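Local coordinates for B-type flagellar hook-associated protein 2 (Pseudomonas aeruginosa, PDB 5FHY) that caps the tip of the growing flagellar filament, promoting flagellin polymerisation there and keeping exported subunits from leaking out unassembled, at residues T74-I79 / A102-T107; I175-L180 / S190-G195. One frame throughout, in Å; residues are numbered along the deposited sequence.

How the contacts relate
Contacts 1 and 2 lie in two separate parts of this FliD fragment, on opposite sides of the chain's centre. Contact 1 (74-79 with 102-107) falls in the flagellin hook IN motif. Contact 2 (175-180 with 190-195) falls in the range of the FliD C-terminal family and comes later in the chain. Their centres are 34 Å apart, and within one chain their nearest atoms are about 20 Å apart. Between subunits they come together: Thr107 of one chain packs on Asp194 of a neighbouring subunit. Both are apolar, but contact 2 is buried and contact 1 only partly so. The side chain of Val177 in contact 2 is about 12 Å from a bound sodium ion.

Contact 1 of 2, residues T74-I79 / A102-T107; sequences TKLPAI and AGVSAT
Leu76 lays its CD1 methyl against CG2 of Val104, 4.1 Å away, and the two branched side chains meet at a slant. Both segments fall within the flagellin hook IN motif, and the contact joins the edges of two antiparallel sheets. Within this chain, strand 74-81 is an outer strand of one, and strand 104-111 is an outer strand of the other. Helix 88-98 lies in the chain between them. No hydrogen bond crosses the contact; every close approach is methyl to methyl.

Leu76 and Val104 are buried, while Thr74 and Ala102 are partly exposed. Ala102 directs its CB at segment 74-79. That methyl lies 4.4 Å from Leu76 CD1, so one leucine branch serves both partners. Leu76 is further placed by its own sheet: it forms a backbone hydrogen bond with Ile69 and packs on that side chain. On the other segment, Asn96 of the helix hydrogen-bonds through OD1 to the backbone N of Ala106.

Thr74 turns its methyl, not its hydroxyl, to the contact. CG2 is anti to the backbone N, and it ends 3.9 Å from Ala102 CB.

Contact 2 of 2, residues I175-L180 / S190-G195; sequences ITVDGL and SDVIDG
Val177 meets the loop after strand 188-190 with both of its methyls. CG1 lies 4.0 Å from CD1 of Ile193. Val177 CG2 lies 4.3 Å from CG1 of Val192. Ile175, two residues earlier on the same strand, adds its CD1 at 4.4 Å from Val192 CG1. That one valine methyl is therefore approached by both strand residues. All four side chains are buried.

Ile193 reaches the strand by its long branch. Its CG1 is anti to the carbonyl carbon (chi1 -47°) and the chain beyond is extended (chi2 178°), which carries CD1 to Val177.

The strand end is shaped by a beta hairpin. Strands 180-184, 173-177 and 34-42 are neighbours in a four-stranded antiparallel sheet, and the contact packs the loop against its hairpin end. A type I' turn from Val177 to Leu180 joins the first two, closed by two backbone hydrogen bonds between these residues. Asp178 in the turn accepts a hydrogen bond at OD1 from the backbone N of Gln37, which ties the turn to strand 34-42. In the loop, the backbone N of Gly195 makes a weak bond of 3.5 Å to Asp191 OD1.

The loop sits at a subunit interface. A neighbouring subunit packs its Ile109 on Val177, bridges Asp194 OD2 with its Arg92, and makes backbone hydrogen bonds with Val192 and Asp194.

No hydrogen bond links the two segments. Their contact is wholly aliphatic, so it rests on burial and the fit of methyl groups, while polar bonds hold the turn from within the chain and the loop from the neighbouring subunit.

Contact 1 of 2, residues T74-I79 / A102-T107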
# COMPACT_ATOMS: atom_id res chain seq x y z
N THR B 74 -35.42 -13.30 54.82
CA THR B 74 -34.60 -14.50 54.73
C THR B 74 -33.77 -14.75 55.98
O THR B 74 -33.15 -13.84 56.53
CB THR B 74 -33.65 -14.43 53.53
OG1 THR B 74 -34.39 -14.05 52.36
CG2 THR B 74 -32.98 -15.78 53.30
N LYS B 75 -33.76 -16.00 56.45
CA LYS B 75 -32.90 -16.39 57.55
C LYS B 75 -31.83 -17.34 57.03
O LYS B 75 -32.10 -18.16 56.16
CB LYS B 75 -33.72 -17.04 58.67
CG LYS B 75 -34.72 -16.09 59.31
CD LYS B 75 -35.46 -16.73 60.47
CE LYS B 75 -34.53 -17.06 61.63
NZ LYS B 75 -35.27 -17.61 62.81
N LEU B 76 -30.63 -17.24 57.57
CA LEU B 76 -29.56 -18.18 57.22
C LEU B 76 -29.62 -19.37 58.17
O LEU B 76 -30.17 -19.26 59.26
CB LEU B 76 -28.19 -17.50 57.27
CG LEU B 76 -27.72 -16.70 56.05
CD1 LEU B 76 -28.57 -15.46 55.82
CD2 LEU B 76 -26.24 -16.32 56.18
N PRO B 77 -29.06 -20.52 57.75
CA PRO B 77 -28.89 -21.66 58.65
C PRO B 77 -28.19 -21.24 59.94
O PRO B 77 -27.25 -20.44 59.88
CB PRO B 77 -28.00 -22.61 57.84
CG PRO B 77 -28.35 -22.32 56.43
CD PRO B 77 -28.68 -20.85 56.36
N ALA B 78 -28.67 -21.73 61.08
CA ALA B 78 -28.02 -21.43 62.35
C ALA B 78 -26.58 -21.95 62.31
O ALA B 78 -26.34 -23.11 61.99
CB ALA B 78 -28.79 -22.05 63.50
N ILE B 79 -25.64 -21.08 62.66
CA ILE B 79 -24.24 -21.47 62.67
C ILE B 79 -23.79 -21.83 64.07
O ILE B 79 -23.83 -21.01 64.98
CB ILE B 79 -23.32 -20.35 62.13
CG1 ILE B 79 -23.61 -20.07 60.65
CG2 ILE B 79 -21.86 -20.71 62.32
CD1 ILE B 79 -22.66 -19.07 60.04
N ALA B 102 -28.66 -16.72 50.04
CA ALA B 102 -29.26 -15.40 50.14
C ALA B 102 -28.38 -14.32 49.54
O ALA B 102 -28.81 -13.18 49.34
CB ALA B 102 -29.58 -15.08 51.59
N GLY B 103 -27.13 -14.67 49.25
CA GLY B 103 -26.20 -13.72 48.68
C GLY B 103 -25.46 -12.98 49.78
O GLY B 103 -25.12 -11.81 49.64
N VAL B 104 -25.21 -13.69 50.87
CA VAL B 104 -24.43 -13.12 51.96
C VAL B 104 -23.02 -13.66 51.89
O VAL B 104 -22.80 -14.87 51.93
CB VAL B 104 -25.04 -13.45 53.34
CG1 VAL B 104 -24.12 -12.94 54.46
CG2 VAL B 104 -26.43 -12.85 53.46
N SER B 105 -22.05 -12.76 51.77
CA SER B 105 -20.65 -13.14 51.72
C SER B 105 -19.94 -12.47 52.88
O SER B 105 -20.51 -11.63 53.56
CB SER B 105 -20.02 -12.75 50.39
OG SER B 105 -19.88 -11.34 50.28
N ALA B 106 -18.69 -12.85 53.10
CA ALA B 106 -17.95 -12.35 54.25
C ALA B 106 -16.45 -12.29 53.98
O ALA B 106 -15.91 -13.07 53.19
CB ALA B 106 -18.22 -13.21 55.47
N THR B 107 -15.78 -11.35 54.64
CA THR B 107 -14.33 -11.25 54.55
C THR B 107 -13.79 -10.68 55.85
O THR B 107 -14.55 -10.41 56.78
CB THR B 107 -13.90 -10.35 53.37
OG1 THR B 107 -12.49 -10.48 53.15
CG2 THR B 107 -14.22 -8.89 53.67

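Contact 2 of 2, residues I175-L180 / S190-G195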
# COMPACT_ATOMS: atom_id res chain seq x y z
N ILE B 175 -36.93 7.08 41.19
CA ILE B 175 -36.92 7.75 39.90
C ILE B 175 -38.20 8.56 39.76
O ILE B 175 -39.13 8.39 40.54
CB ILE B 175 -36.81 6.75 38.72
CG1 ILE B 175 -38.07 5.88 38.63
CG2 ILE B 175 -35.59 5.85 38.87
CD1 ILE B 175 -38.00 4.82 37.56
N THR B 176 -38.23 9.44 38.78
CA THR B 176 -39.45 10.15 38.44
C THR B 176 -39.66 10.03 36.93
O THR B 176 -38.72 10.15 36.16
CB THR B 176 -39.41 11.65 38.85
OG1 THR B 176 -38.54 12.37 37.97
CG2 THR B 176 -38.93 11.82 40.28
N VAL B 177 -40.89 9.78 36.53
CA VAL B 177 -41.23 9.71 35.12
C VAL B 177 -42.31 10.74 34.83
O VAL B 177 -43.46 10.57 35.25
CB VAL B 177 -41.71 8.31 34.70
CG1 VAL B 177 -42.11 8.30 33.23
CG2 VAL B 177 -40.63 7.27 34.98
N ASP B 178 -41.94 11.79 34.11
CA ASP B 178 -42.83 12.91 33.82
C ASP B 178 -43.41 13.53 35.09
O ASP B 178 -44.53 14.02 35.09
CB ASP B 178 -43.95 12.45 32.89
CG ASP B 178 -43.48 12.26 31.47
OD1 ASP B 178 -42.55 12.98 31.06
OD2 ASP B 178 -44.03 11.39 30.76
N GLY B 179 -42.63 13.49 36.17
CA GLY B 179 -43.04 14.09 37.43
C GLY B 179 -43.50 13.08 38.47
O GLY B 179 -43.56 13.39 39.66
N LEU B 180 -43.83 11.87 38.02
CA LEU B 180 -44.36 10.86 38.93
C LEU B 180 -43.24 10.03 39.54
O LEU B 180 -42.43 9.44 38.83
CB LEU B 180 -45.35 9.96 38.19
CG LEU B 180 -46.47 10.72 37.47
CD1 LEU B 180 -47.40 9.75 36.77
CD2 LEU B 180 -47.22 11.60 38.45
N SER B 190 -38.83 -3.02 35.86
CA SER B 190 -39.63 -3.31 34.68
C SER B 190 -41.08 -2.91 34.85
O SER B 190 -41.62 -2.93 35.95
CB SER B 190 -39.55 -4.80 34.35
OG SER B 190 -38.21 -5.23 34.21
N ASP B 191 -41.71 -2.56 33.73
CA ASP B 191 -43.12 -2.19 33.67
C ASP B 191 -43.51 -1.01 34.58
O ASP B 191 -44.66 -0.90 35.00
CB ASP B 191 -43.98 -3.42 33.99
CG ASP B 191 -43.82 -4.53 32.97
OD1 ASP B 191 -43.03 -4.35 32.01
OD2 ASP B 191 -44.47 -5.59 33.11
N VAL B 192 -42.55 -0.15 34.90
CA VAL B 192 -42.87 1.15 35.49
C VAL B 192 -43.58 1.93 34.39
O VAL B 192 -44.60 2.58 34.62
CB VAL B 192 -41.64 1.91 36.00
CG1 VAL B 192 -41.99 3.36 36.27
CG2 VAL B 192 -41.09 1.24 37.25
N ILE B 193 -43.00 1.86 33.20
CA ILE B 193 -43.70 2.14 31.96
C ILE B 193 -43.99 0.79 31.32
O ILE B 193 -43.08 -0.02 31.15
CB ILE B 193 -42.87 3.03 31.00
CG1 ILE B 193 -42.27 4.22 31.75
CG2 ILE B 193 -43.73 3.52 29.85
CD1 ILE B 193 -41.41 5.11 30.86
N ASP B 194 -45.26 0.54 30.98
CA ASP B 194 -45.69 -0.76 30.47
C ASP B 194 -44.86 -1.24 29.27
O ASP B 194 -44.74 -0.54 28.27
CB ASP B 194 -47.17 -0.71 30.08
CG ASP B 194 -47.79 -2.10 29.97
OD1 ASP B 194 -47.47 -2.96 30.81
OD2 ASP B 194 -48.60 -2.31 29.04
N GLY B 195 -44.29 -2.43 29.39
CA GLY B 195 -43.55 -3.05 28.31
C GLY B 195 -42.11 -2.58 28.20
O GLY B 195 -41.37 -3.02 27.31